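Local coordinates for core protein VP4 (Bluetongue virus, PDB 2JHP), which caps viral RNA inside the bluetongue virus core as a multifunctional enzyme and is one of the five proteins that form the inner capsid, at residues Thr175-Val180 and Asp200-Met205; Leu183-Tyr188 and Lys384-His389; His194-Gly199 and Phe262-Ser267. All blocks are in the same frame, centred on the assembly; numbering follows the deposited sequence.

Contact 1 (Thr175-Val180 and Asp200-Met205). With SAH (S-adenosyl-L-homocysteine), chain C.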
loop_
_atom_site.group_PDB
_atom_site.type_symbol
_atom_site.label_atom_id
_atom_site.label_comp_id
_atom_site.label_asym_id
_atom_site.label_seq_id
_atom_site.Cartn_x
_atom_site.Cartn_y
_atom_site.Cartn_z
ATOM N N THR A 175 -20.880 -7.896 -4.288
ATOM C CA THR A 175 -19.692 -8.256 -5.092
ATOM C C THR A 175 -20.080 -9.165 -6.252
ATOM O O THR A 175 -21.251 -9.267 -6.593
ATOM C CB THR A 175 -18.603 -9.020 -4.291
ATOM O OG1 THR A 175 -19.036 -9.260 -2.947
ATOM C CG2 THR A 175 -17.283 -8.254 -4.313
ATOM N N ASP A 176 -19.099 -9.853 -6.828
ATOM C CA ASP A 176 -19.335 -10.798 -7.912
ATOM C C ASP A 176 -20.237 -11.957 -7.488
ATOM O O ASP A 176 -20.397 -12.226 -6.296
ATOM C CB ASP A 176 -17.998 -11.339 -8.431
ATOM C CG ASP A 176 -17.158 -10.261 -9.118
ATOM O OD1 ASP A 176 -16.164 -9.785 -8.516
ATOM O OD2 ASP A 176 -17.504 -9.883 -10.257
ATOM N N GLU A 177 -20.827 -12.633 -8.473
ATOM C CA GLU A 177 -21.638 -13.821 -8.226
ATOM C C GLU A 177 -20.854 -14.886 -7.455
ATOM O O GLU A 177 -19.686 -15.166 -7.753
ATOM C CB GLU A 177 -22.206 -14.395 -9.533
ATOM C CG GLU A 177 -21.172 -14.651 -10.627
ATOM C CD GLU A 177 -21.740 -15.364 -11.846
ATOM O OE1 GLU A 177 -22.154 -16.537 -11.722
ATOM O OE2 GLU A 177 -21.761 -14.752 -12.935
ATOM N N LYS A 178 -21.526 -15.462 -6.462
ATOM C CA LYS A 178 -20.970 -16.429 -5.512
ATOM C C LYS A 178 -19.835 -17.314 -6.032
ATOM O O LYS A 178 -18.777 -17.411 -5.390
ATOM C CB LYS A 178 -22.119 -17.267 -4.946
ATOM C CG LYS A 178 -21.770 -18.546 -4.235
ATOM C CD LYS A 178 -23.051 -19.391 -4.102
ATOM C CE LYS A 178 -22.772 -20.883 -4.308
ATOM N NZ LYS A 178 -23.990 -21.705 -4.566
ATOM N N LEU A 179 -20.045 -17.931 -7.192
ATOM C CA LEU A 179 -19.103 -18.925 -7.718
ATOM C C LEU A 179 -17.825 -18.382 -8.382
ATOM O O LEU A 179 -16.805 -19.081 -8.397
ATOM C CB LEU A 179 -19.830 -19.954 -8.604
ATOM C CG LEU A 179 -20.523 -21.061 -7.785
ATOM C CD1 LEU A 179 -21.591 -21.840 -8.589
ATOM C CD2 LEU A 179 -19.491 -22.014 -7.147
ATOM N N VAL A 180 -17.866 -17.161 -8.921
ATOM C CA VAL A 180 -16.623 -16.503 -9.355
ATOM C C VAL A 180 -15.912 -15.817 -8.187
ATOM O O VAL A 180 -14.685 -15.704 -8.169
ATOM C CB VAL A 180 -16.764 -15.560 -10.630
ATOM C CG1 VAL A 180 -18.194 -15.427 -11.102
ATOM C CG2 VAL A 180 -16.113 -14.194 -10.412
ATOM N N ASP A 200 -20.729 -25.924 -16.313
ATOM C CA ASP A 200 -20.684 -25.512 -17.721
ATOM C C ASP A 200 -19.520 -24.568 -18.055
ATOM O O ASP A 200 -19.371 -24.130 -19.196
ATOM C CB ASP A 200 -22.021 -24.881 -18.136
ATOM C CG ASP A 200 -22.303 -23.555 -17.427
ATOM O OD1 ASP A 200 -21.607 -23.202 -16.445
ATOM O OD2 ASP A 200 -23.242 -22.860 -17.866
ATOM N N LEU A 201 -18.714 -24.252 -17.046
ATOM C CA LEU A 201 -17.479 -23.468 -17.205
ATOM C C LEU A 201 -17.674 -21.950 -17.351
ATOM O O LEU A 201 -16.692 -21.203 -17.439
ATOM C CB LEU A 201 -16.568 -24.052 -18.310
ATOM C CG LEU A 201 -15.846 -25.391 -18.011
ATOM C CD1 LEU A 201 -14.937 -25.771 -19.181
ATOM C CD2 LEU A 201 -15.034 -25.379 -16.709
ATOM N N ARG A 202 -18.931 -21.501 -17.355
ATOM C CA ARG A 202 -19.247 -20.067 -17.425
ATOM C C ARG A 202 -18.580 -19.336 -16.259
ATOM O O ARG A 202 -18.011 -18.256 -16.420
ATOM C CB ARG A 202 -20.772 -19.822 -17.418
ATOM C CG ARG A 202 -21.183 -18.362 -17.702
ATOM C CD ARG A 202 -22.673 -18.108 -17.430
ATOM N NE ARG A 202 -23.073 -18.549 -16.088
ATOM C CZ ARG A 202 -22.976 -17.813 -14.977
ATOM N NH1 ARG A 202 -22.507 -16.568 -15.030
ATOM N NH2 ARG A 202 -23.352 -18.326 -13.805
ATOM N N THR A 203 -18.654 -19.958 -15.090
ATOM C CA THR A 203 -17.995 -19.471 -13.886
ATOM C C THR A 203 -16.484 -19.315 -14.106
ATOM O O THR A 203 -15.932 -18.249 -13.829
ATOM C CB THR A 203 -18.357 -20.376 -12.680
ATOM O OG1 THR A 203 -19.647 -19.989 -12.182
ATOM C CG2 THR A 203 -17.316 -20.296 -11.547
ATOM N N LEU A 204 -15.832 -20.351 -14.641
ATOM C CA LEU A 204 -14.392 -20.278 -14.905
ATOM C C LEU A 204 -14.067 -19.214 -15.943
ATOM O O LEU A 204 -13.051 -18.538 -15.848
ATOM C CB LEU A 204 -13.809 -21.636 -15.328
ATOM C CG LEU A 204 -12.278 -21.729 -15.491
ATOM C CD1 LEU A 204 -11.536 -21.393 -14.200
ATOM C CD2 LEU A 204 -11.862 -23.106 -15.973
ATOM N N MET A 205 -14.939 -19.065 -16.931
ATOM C CA MET A 205 -14.703 -18.109 -18.013
ATOM C C MET A 205 -14.880 -16.671 -17.547
ATOM O O MET A 205 -14.217 -15.773 -18.056
ATOM C CB MET A 205 -15.594 -18.417 -19.220
ATOM C CG MET A 205 -15.293 -19.772 -19.868
ATOM S SD MET A 205 -13.630 -19.943 -20.578
ATOM C CE MET A 205 -13.892 -19.213 -22.205
HETATM N N SAH C . -19.147 -25.347 -10.416
HETATM C CA SAH C . -20.414 -25.192 -11.199
HETATM C CB SAH C . -21.660 -25.472 -10.355
HETATM C CG SAH C . -21.731 -26.898 -9.817
HETATM S SD SAH C . -23.055 -27.832 -10.612
HETATM C C SAH C . -20.484 -23.805 -11.830
HETATM O O SAH C . -19.873 -22.852 -11.342
HETATM O OXT SAH C . -21.146 -23.613 -12.851
HETATM C "C5'" SAH C . -22.542 -29.412 -9.910
HETATM C "C4'" SAH C . -21.956 -30.280 -11.008
HETATM O "O4'" SAH C . -21.299 -31.395 -10.463
HETATM C "C3'" SAH C . -23.002 -30.840 -11.956
HETATM O "O3'" SAH C . -22.897 -30.134 -13.166
HETATM C "C2'" SAH C . -22.642 -32.307 -12.130
HETATM O "O2'" SAH C . -22.476 -32.637 -13.488
HETATM C "C1'" SAH C . -21.299 -32.409 -11.442
HETATM N N9 SAH C . -20.985 -33.688 -10.789
HETATM C C8 SAH C . -21.815 -34.524 -10.088
HETATM N N7 SAH C . -21.079 -35.566 -9.637
HETATM C C5 SAH C . -19.797 -35.400 -10.027
HETATM C C6 SAH C . -18.642 -36.153 -9.841
HETATM N N6 SAH C . -18.685 -37.288 -9.153
HETATM N N1 SAH C . -17.445 -35.713 -10.381
HETATM C C2 SAH C . -17.397 -34.537 -11.096
HETATM N N3 SAH C . -18.549 -33.794 -11.271
HETATM C C4 SAH C . -19.726 -34.219 -10.749
#
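Arg202 and Thr203, at the start of helix 202-210, meet Glu177, in the loop before helix 178-186, and Leu179, in its first turn, one through charge and the other beside a ligand. Asp200 prepares the helix start: its OD1 accepts from Arg202 N at 3.3 Å, closing an Asx turn, with the N-H arriving from above the carboxylate plane. Leu201 follows as the N-cap. Arg202 then sends CG anti to its backbone N (chi1 -171°), and a bend at chi3 (52°) turns NE out of the extended line. Its guanidinium grips Glu177 end-on with two nitrogens, NH1 to OE2 at 2.9 Å and NH2 to OE1 at 3.0 Å. Both oxygens use their syn lone pairs, and the two flat groups lie only 21° from coplanar, the textbook geometry of a bidentate salt bridge. The loop after strand 192-196 and the first turn of helix 202-210 lie beside the homocysteine part of the bound S-adenosyl-L-homocysteine, as in Rossmann-like methyltransferases, and Thr203 in that turn binds its carboxylate. OG1 donates to the carboxylate oxygen O of the ligand at 3.0 Å, while CG2, anti to the backbone N, reaches Leu179 O at 3.4 Å. From the opposing helix, Leu179 brings CB to 3.6 Å from Thr203 OG1 and its CD1 to 3.4 Å from the same ligand oxygen, which thus meets both a hydroxyl and a methyl. Leu204, whose CB points away from 175-180, packs on Trp220 and Val222 of strand 219-223, and Met205 N continues the helix by bonding to Leu201 O.

Contact 2 (Leu183-Tyr188 and Lys384-His389). With GUN (guanine), chain D.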
loop_
_atom_site.group_PDB
_atom_site.type_symbol
_atom_site.label_atom_id
_atom_site.label_comp_id
_atom_site.label_asym_id
_atom_site.label_seq_id
_atom_site.Cartn_x
_atom_site.Cartn_y
_atom_site.Cartn_z
ATOM N N LEU A 183 -13.590 -18.502 -6.536
ATOM C CA LEU A 183 -12.267 -18.470 -7.142
ATOM C C LEU A 183 -11.487 -17.214 -6.760
ATOM O O LEU A 183 -10.286 -17.288 -6.544
ATOM C CB LEU A 183 -12.350 -18.608 -8.665
ATOM C CG LEU A 183 -13.053 -19.835 -9.276
ATOM C CD1 LEU A 183 -13.297 -19.605 -10.748
ATOM C CD2 LEU A 183 -12.284 -21.142 -9.050
ATOM N N ASP A 184 -12.172 -16.079 -6.645
ATOM C CA ASP A 184 -11.521 -14.814 -6.293
ATOM C C ASP A 184 -10.663 -14.835 -5.038
ATOM O O ASP A 184 -9.554 -14.294 -5.048
ATOM C CB ASP A 184 -12.539 -13.694 -6.152
ATOM C CG ASP A 184 -12.876 -13.055 -7.457
ATOM O OD1 ASP A 184 -12.172 -13.321 -8.451
ATOM O OD2 ASP A 184 -13.859 -12.285 -7.485
ATOM N N TYR A 185 -11.177 -15.424 -3.949
ATOM C CA TYR A 185 -10.406 -15.490 -2.713
ATOM C C TYR A 185 -9.527 -16.741 -2.552
ATOM O O TYR A 185 -8.590 -16.735 -1.763
ATOM C CB TYR A 185 -11.310 -15.286 -1.508
ATOM C CG TYR A 185 -12.270 -16.411 -1.235
ATOM C CD1 TYR A 185 -11.848 -17.581 -0.610
ATOM C CD2 TYR A 185 -13.616 -16.292 -1.568
ATOM C CE1 TYR A 185 -12.738 -18.613 -0.353
ATOM C CE2 TYR A 185 -14.507 -17.309 -1.309
ATOM C CZ TYR A 185 -14.063 -18.468 -0.698
ATOM O OH TYR A 185 -14.951 -19.484 -0.427
ATOM N N ILE A 186 -9.829 -17.818 -3.262
ATOM C CA ILE A 186 -9.029 -19.028 -3.095
ATOM C C ILE A 186 -7.829 -19.074 -4.045
ATOM O O ILE A 186 -6.786 -19.592 -3.675
ATOM C CB ILE A 186 -9.885 -20.332 -3.187
ATOM C CG1 ILE A 186 -9.168 -21.530 -2.540
ATOM C CG2 ILE A 186 -10.271 -20.636 -4.637
ATOM C CD1 ILE A 186 -9.018 -21.473 -1.021
ATOM N N VAL A 187 -7.973 -18.541 -5.257
ATOM C CA VAL A 187 -6.883 -18.574 -6.245
ATOM C C VAL A 187 -5.871 -17.460 -5.969
ATOM O O VAL A 187 -6.196 -16.278 -6.080
ATOM C CB VAL A 187 -7.402 -18.459 -7.704
ATOM C CG1 VAL A 187 -6.233 -18.466 -8.712
ATOM C CG2 VAL A 187 -8.401 -19.570 -8.029
ATOM N N TYR A 188 -4.654 -17.844 -5.595
ATOM C CA TYR A 188 -3.549 -16.876 -5.412
ATOM C C TYR A 188 -2.145 -17.418 -5.753
ATOM O O TYR A 188 -1.438 -16.826 -6.549
ATOM C CB TYR A 188 -3.558 -16.257 -4.004
ATOM C CG TYR A 188 -2.318 -15.439 -3.724
ATOM C CD1 TYR A 188 -2.079 -14.221 -4.402
ATOM C CD2 TYR A 188 -1.363 -15.874 -2.808
ATOM C CE1 TYR A 188 -0.952 -13.471 -4.170
ATOM C CE2 TYR A 188 -0.213 -15.115 -2.572
ATOM C CZ TYR A 188 -0.030 -13.918 -3.264
ATOM O OH TYR A 188 1.091 -13.153 -3.038
ATOM N N LYS A 384 -12.616 -9.839 0.595
ATOM C CA LYS A 384 -11.309 -9.268 0.920
ATOM C C LYS A 384 -10.627 -10.018 2.056
ATOM O O LYS A 384 -9.512 -10.523 1.895
ATOM C CB LYS A 384 -11.435 -7.775 1.267
ATOM C CG LYS A 384 -10.117 -6.995 1.245
ATOM C CD LYS A 384 -10.369 -5.489 1.226
ATOM C CE LYS A 384 -9.215 -4.686 1.832
ATOM N NZ LYS A 384 -9.138 -4.839 3.322
ATOM N N ARG A 385 -11.327 -10.096 3.187
ATOM C CA ARG A 385 -10.841 -10.703 4.421
ATOM C C ARG A 385 -10.512 -12.195 4.323
ATOM O O ARG A 385 -9.610 -12.677 5.011
ATOM C CB ARG A 385 -11.865 -10.513 5.529
ATOM C CG ARG A 385 -11.890 -9.140 6.140
ATOM C CD ARG A 385 -12.517 -9.251 7.508
ATOM N NE ARG A 385 -13.283 -8.070 7.894
ATOM C CZ ARG A 385 -14.141 -8.049 8.908
ATOM N NH1 ARG A 385 -14.338 -9.152 9.629
ATOM N NH2 ARG A 385 -14.800 -6.935 9.199
ATOM N N LEU A 386 -11.263 -12.928 3.505
ATOM C CA LEU A 386 -10.972 -14.331 3.268
ATOM C C LEU A 386 -9.639 -14.420 2.509
ATOM O O LEU A 386 -8.716 -15.111 2.919
ATOM C CB LEU A 386 -12.113 -15.002 2.480
ATOM C CG LEU A 386 -13.470 -15.287 3.142
ATOM C CD1 LEU A 386 -14.505 -15.731 2.113
ATOM C CD2 LEU A 386 -13.360 -16.348 4.226
ATOM N N PHE A 387 -9.560 -13.693 1.408
ATOM C CA PHE A 387 -8.364 -13.601 0.602
ATOM C C PHE A 387 -7.121 -13.360 1.452
ATOM O O PHE A 387 -6.154 -14.118 1.363
ATOM C CB PHE A 387 -8.531 -12.462 -0.417
ATOM C CG PHE A 387 -7.482 -12.440 -1.486
ATOM C CD1 PHE A 387 -7.245 -13.562 -2.262
ATOM C CD2 PHE A 387 -6.758 -11.281 -1.741
ATOM C CE1 PHE A 387 -6.293 -13.544 -3.254
ATOM C CE2 PHE A 387 -5.807 -11.242 -2.751
ATOM C CZ PHE A 387 -5.574 -12.378 -3.512
ATOM N N GLU A 388 -7.163 -12.311 2.277
ATOM C CA GLU A 388 -6.031 -11.912 3.116
ATOM C C GLU A 388 -5.699 -12.948 4.187
ATOM O O GLU A 388 -4.534 -13.133 4.558
ATOM C CB GLU A 388 -6.319 -10.577 3.790
ATOM C CG GLU A 388 -6.408 -9.381 2.824
ATOM C CD GLU A 388 -7.054 -8.139 3.446
ATOM O OE1 GLU A 388 -7.673 -8.249 4.533
ATOM O OE2 GLU A 388 -6.938 -7.046 2.840
ATOM N N HIS A 389 -6.722 -13.628 4.685
ATOM C CA HIS A 389 -6.511 -14.566 5.754
ATOM C C HIS A 389 -5.893 -15.857 5.247
ATOM O O HIS A 389 -5.058 -16.469 5.923
ATOM C CB HIS A 389 -7.798 -14.842 6.525
ATOM C CG HIS A 389 -7.574 -15.655 7.758
ATOM N ND1 HIS A 389 -8.126 -16.904 7.935
ATOM C CD2 HIS A 389 -6.797 -15.427 8.845
ATOM C CE1 HIS A 389 -7.729 -17.396 9.096
ATOM N NE2 HIS A 389 -6.916 -16.522 9.664
HETATM N N9 GUN D . -10.220 -7.669 -2.670
HETATM C C8 GUN D . -9.346 -6.857 -3.272
HETATM N N7 GUN D . -8.652 -7.545 -4.181
HETATM C C5 GUN D . -9.087 -8.799 -4.163
HETATM C C6 GUN D . -8.727 -9.930 -4.891
HETATM O O6 GUN D . -7.843 -9.870 -5.748
HETATM N N1 GUN D . -9.401 -11.135 -4.629
HETATM C C2 GUN D . -10.405 -11.143 -3.631
HETATM N N2 GUN D . -11.048 -12.264 -3.358
HETATM N N3 GUN D . -10.732 -10.031 -2.948
HETATM C C4 GUN D . -10.093 -8.876 -3.199
#
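The Phe387 ring takes bound guanine over one face, with N1 of the base above the ring centre, and in its own plane meets the backbone oxygen of Tyr185, which lies 3.5 Å from CD1. Val187 O also approaches the rim, at CE1. The Tyr185 ring is covered on one face by Leu386, whose CD1 sits 3.8 Å from the centroid and 11° off the normal, a CH-pi contact between side chains that run side by side in the same direction. Tyr188 meets Phe387 obliquely: the ring planes are perpendicular and the centroids 5.9 Å apart, with Tyr188 CB coming to 3.9 Å from Phe387 CE1. In Phe387, CG is anti to the backbone N (chi1 -168°), which sends the ring off the helix toward the base lying over its face. The pairing joins the C-terminal end of helix 178-186 to helix 380-391, and the purine pocket lies between them. It illustrates how a helix end can bind a base through a backbone carbonyl: Val187 N still bonds to Leu183 O, but Val187 then leaves the helix, and Asp184 O, one residue beyond Leu183, accepts from two donors of guanine instead, N2 at 3.0 Å and N1 at 3.2 Å. Arg214 and Asn141 supply further hydrogen bonds to the base. On the other helix, the aliphatic part of Lys384 brings CG to 4.0 Å from guanine N9, while a bend at chi4 (-72°) brings NZ to a salt bridge with Glu388 OE2, one helical turn on. The carboxylate of Asp184 is paired with Lys383, and Tyr185 O accepts a bond from His391 NE2.

Contact 3 (His194-Gly199 and Phe262-Ser267). With SAH (S-adenosyl-L-homocysteine), chain C.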
loop_
_atom_site.group_PDB
_atom_site.type_symbol
_atom_site.label_atom_id
_atom_site.label_comp_id
_atom_site.label_asym_id
_atom_site.label_seq_id
_atom_site.Cartn_x
_atom_site.Cartn_y
_atom_site.Cartn_z
ATOM N N HIS A 194 -7.158 -28.485 -9.684
ATOM C CA HIS A 194 -8.073 -29.540 -10.061
ATOM C C HIS A 194 -9.473 -29.169 -9.560
ATOM O O HIS A 194 -9.716 -29.094 -8.349
ATOM C CB HIS A 194 -7.595 -30.873 -9.482
ATOM C CG HIS A 194 -6.290 -31.336 -10.047
ATOM N ND1 HIS A 194 -6.197 -32.357 -10.966
ATOM C CD2 HIS A 194 -5.025 -30.900 -9.840
ATOM C CE1 HIS A 194 -4.930 -32.537 -11.297
ATOM N NE2 HIS A 194 -4.197 -31.667 -10.625
ATOM N N TYR A 195 -10.373 -28.913 -10.506
ATOM C CA TYR A 195 -11.704 -28.378 -10.214
ATOM C C TYR A 195 -12.759 -29.419 -10.568
ATOM O O TYR A 195 -13.137 -29.570 -11.729
ATOM C CB TYR A 195 -11.925 -27.082 -11.013
ATOM C CG TYR A 195 -13.142 -26.236 -10.660
ATOM C CD1 TYR A 195 -14.125 -26.686 -9.783
ATOM C CD2 TYR A 195 -13.317 -24.983 -11.246
ATOM C CE1 TYR A 195 -15.236 -25.897 -9.478
ATOM C CE2 TYR A 195 -14.427 -24.190 -10.957
ATOM C CZ TYR A 195 -15.379 -24.651 -10.073
ATOM O OH TYR A 195 -16.475 -23.867 -9.777
ATOM N N ILE A 196 -13.215 -30.132 -9.543
ATOM C CA ILE A 196 -14.201 -31.197 -9.680
ATOM C C ILE A 196 -15.590 -30.603 -9.503
ATOM O O ILE A 196 -15.852 -29.907 -8.517
ATOM C CB ILE A 196 -14.041 -32.319 -8.587
ATOM C CG1 ILE A 196 -12.598 -32.441 -8.039
ATOM C CG2 ILE A 196 -14.640 -33.633 -9.079
ATOM C CD1 ILE A 196 -11.602 -33.114 -8.943
ATOM N N GLY A 197 -16.482 -30.906 -10.441
ATOM C CA GLY A 197 -17.831 -30.358 -10.424
ATOM C C GLY A 197 -17.835 -28.960 -11.008
ATOM O O GLY A 197 -18.532 -28.071 -10.510
ATOM N N CYS A 198 -17.058 -28.773 -12.073
ATOM C CA CYS A 198 -16.871 -27.457 -12.690
ATOM C C CYS A 198 -18.119 -26.895 -13.389
ATOM O O CYS A 198 -18.207 -25.686 -13.635
ATOM C CB CYS A 198 -15.672 -27.476 -13.651
ATOM S SG CYS A 198 -15.784 -28.670 -15.022
ATOM N N GLY A 199 -19.069 -27.764 -13.714
ATOM C CA GLY A 199 -20.290 -27.339 -14.392
ATOM C C GLY A 199 -20.074 -26.992 -15.856
ATOM O O GLY A 199 -19.323 -27.676 -16.555
ATOM N N PHE A 262 -7.051 -28.093 -4.612
ATOM C CA PHE A 262 -8.159 -28.993 -4.878
ATOM C C PHE A 262 -9.480 -28.267 -4.620
ATOM O O PHE A 262 -9.737 -27.812 -3.503
ATOM C CB PHE A 262 -8.014 -30.220 -3.968
ATOM C CG PHE A 262 -9.065 -31.287 -4.171
ATOM C CD1 PHE A 262 -8.878 -32.291 -5.115
ATOM C CD2 PHE A 262 -10.214 -31.312 -3.386
ATOM C CE1 PHE A 262 -9.837 -33.291 -5.295
ATOM C CE2 PHE A 262 -11.177 -32.313 -3.554
ATOM C CZ PHE A 262 -10.989 -33.301 -4.511
ATOM N N ILE A 263 -10.303 -28.149 -5.663
ATOM C CA ILE A 263 -11.603 -27.465 -5.586
ATOM C C ILE A 263 -12.749 -28.448 -5.888
ATOM O O ILE A 263 -12.794 -29.032 -6.975
ATOM C CB ILE A 263 -11.679 -26.252 -6.546
ATOM C CG1 ILE A 263 -10.576 -25.239 -6.227
ATOM C CG2 ILE A 263 -13.054 -25.586 -6.456
ATOM C CD1 ILE A 263 -10.638 -23.950 -7.042
ATOM N N TRP A 264 -13.659 -28.618 -4.920
ATOM C CA TRP A 264 -14.775 -29.588 -4.995
ATOM C C TRP A 264 -16.121 -28.885 -4.875
ATOM O O TRP A 264 -16.434 -28.295 -3.830
ATOM C CB TRP A 264 -14.635 -30.652 -3.898
ATOM C CG TRP A 264 -15.724 -31.720 -3.841
ATOM C CD1 TRP A 264 -16.956 -31.615 -3.250
ATOM C CD2 TRP A 264 -15.638 -33.062 -4.345
ATOM N NE1 TRP A 264 -17.649 -32.806 -3.369
ATOM C CE2 TRP A 264 -16.861 -33.711 -4.033
ATOM C CE3 TRP A 264 -14.650 -33.778 -5.033
ATOM C CZ2 TRP A 264 -17.118 -35.031 -4.400
ATOM C CZ3 TRP A 264 -14.907 -35.091 -5.389
ATOM C CH2 TRP A 264 -16.130 -35.701 -5.077
ATOM N N ASP A 265 -16.902 -28.957 -5.958
ATOM C CA ASP A 265 -18.227 -28.331 -6.040
ATOM C C ASP A 265 -19.277 -29.315 -6.543
ATOM O O ASP A 265 -20.264 -28.931 -7.182
ATOM C CB ASP A 265 -18.188 -27.069 -6.926
ATOM C CG ASP A 265 -19.365 -26.128 -6.665
ATOM O OD1 ASP A 265 -19.833 -26.043 -5.504
ATOM O OD2 ASP A 265 -19.828 -25.472 -7.618
ATOM N N VAL A 266 -19.066 -30.587 -6.225
ATOM C CA VAL A 266 -19.942 -31.674 -6.660
ATOM C C VAL A 266 -21.358 -31.616 -6.048
ATOM O O VAL A 266 -21.524 -31.464 -4.833
ATOM C CB VAL A 266 -19.259 -33.044 -6.394
ATOM C CG1 VAL A 266 -20.183 -34.209 -6.702
ATOM C CG2 VAL A 266 -17.972 -33.149 -7.199
ATOM N N SER A 267 -22.363 -31.718 -6.918
ATOM C CA SER A 267 -23.777 -31.815 -6.537
ATOM C C SER A 267 -24.568 -32.512 -7.657
ATOM O O SER A 267 -24.150 -32.490 -8.816
ATOM C CB SER A 267 -24.365 -30.430 -6.254
ATOM O OG SER A 267 -24.600 -29.713 -7.453
HETATM N N SAH C . -19.147 -25.347 -10.416
HETATM C CA SAH C . -20.414 -25.192 -11.199
HETATM C CB SAH C . -21.660 -25.472 -10.355
HETATM C CG SAH C . -21.731 -26.898 -9.817
HETATM S SD SAH C . -23.055 -27.832 -10.612
HETATM C C SAH C . -20.484 -23.805 -11.830
HETATM O O SAH C . -19.873 -22.852 -11.342
HETATM O OXT SAH C . -21.146 -23.613 -12.851
HETATM C "C5'" SAH C . -22.542 -29.412 -9.910
HETATM C "C4'" SAH C . -21.956 -30.280 -11.008
HETATM O "O4'" SAH C . -21.299 -31.395 -10.463
HETATM C "C3'" SAH C . -23.002 -30.840 -11.956
HETATM O "O3'" SAH C . -22.897 -30.134 -13.166
HETATM C "C2'" SAH C . -22.642 -32.307 -12.130
HETATM O "O2'" SAH C . -22.476 -32.637 -13.488
HETATM C "C1'" SAH C . -21.299 -32.409 -11.442
HETATM N N9 SAH C . -20.985 -33.688 -10.789
HETATM C C8 SAH C . -21.815 -34.524 -10.088
HETATM N N7 SAH C . -21.079 -35.566 -9.637
HETATM C C5 SAH C . -19.797 -35.400 -10.027
HETATM C C6 SAH C . -18.642 -36.153 -9.841
HETATM N N6 SAH C . -18.685 -37.288 -9.153
HETATM N N1 SAH C . -17.445 -35.713 -10.381
HETATM C C2 SAH C . -17.397 -34.537 -11.096
HETATM N N3 SAH C . -18.549 -33.794 -11.271
HETATM C C4 SAH C . -19.726 -34.219 -10.749
#
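Ile196 lies at the apolar centre, its CG1 touching Trp264 CE3 at 3.9 Å and Phe262 CZ at 4.0 Å. Its other branch, CG2, anti to the backbone N, meets Val266 CG2 and comes within 3.5 Å of C2 in the adenine ring of the bound S-adenosyl-L-homocysteine. On the opposite face of the sheet, Tyr195 CD1 packs on Ile263 CG2. Strands 192-196 and 260-264 run parallel, stitched by Ile263 N to His194 O, Ile196 N to Ile263 O and Asp265 N to Ile196 O. They are neighbours in the Rossmann-like sheet, and as in such folds the ligand sits at their C-terminal ends. There Gly197, at positive phi, passes so close to the backbone of Asp265 and Val266 that a CB would collide with it. Beyond lies the polar edge, where the amino nitrogen N of the ligand bonds to Gly197 O at 2.8 Å and to Asp265 OD2 at 2.9 Å, with weak bonds to Tyr195 OH and Cys198 O. Arg337 holds the other oxygen, Asp265 OD1, in a salt bridge. Such a ring of oxygens around one nitrogen is consistent with the ligand's amino group being bound as an ammonium.

How the contacts relate
Read from the N terminus, helix 178-186 comes first of the elements in these contacts, and this one helix opens both contact 1 and contact 2. Strand 192-196 follows and begins contact 3, then helix 202-210 returns to 175-180 and closes the short loop of contact 1. Strand 260-264 closes contact 3, so those two cross. Only much later does helix 380-391 close contact 2, whose long loop crosses contact 1 and encloses contact 3 entirely. Contacts 1 and 3 share one S-adenosyl-L-homocysteine, whereas contact 2 holds guanine. Leu183, packing on Ile263, Tyr195 and Thr203, ties the shared helix to sheet and neighbouring helix alike.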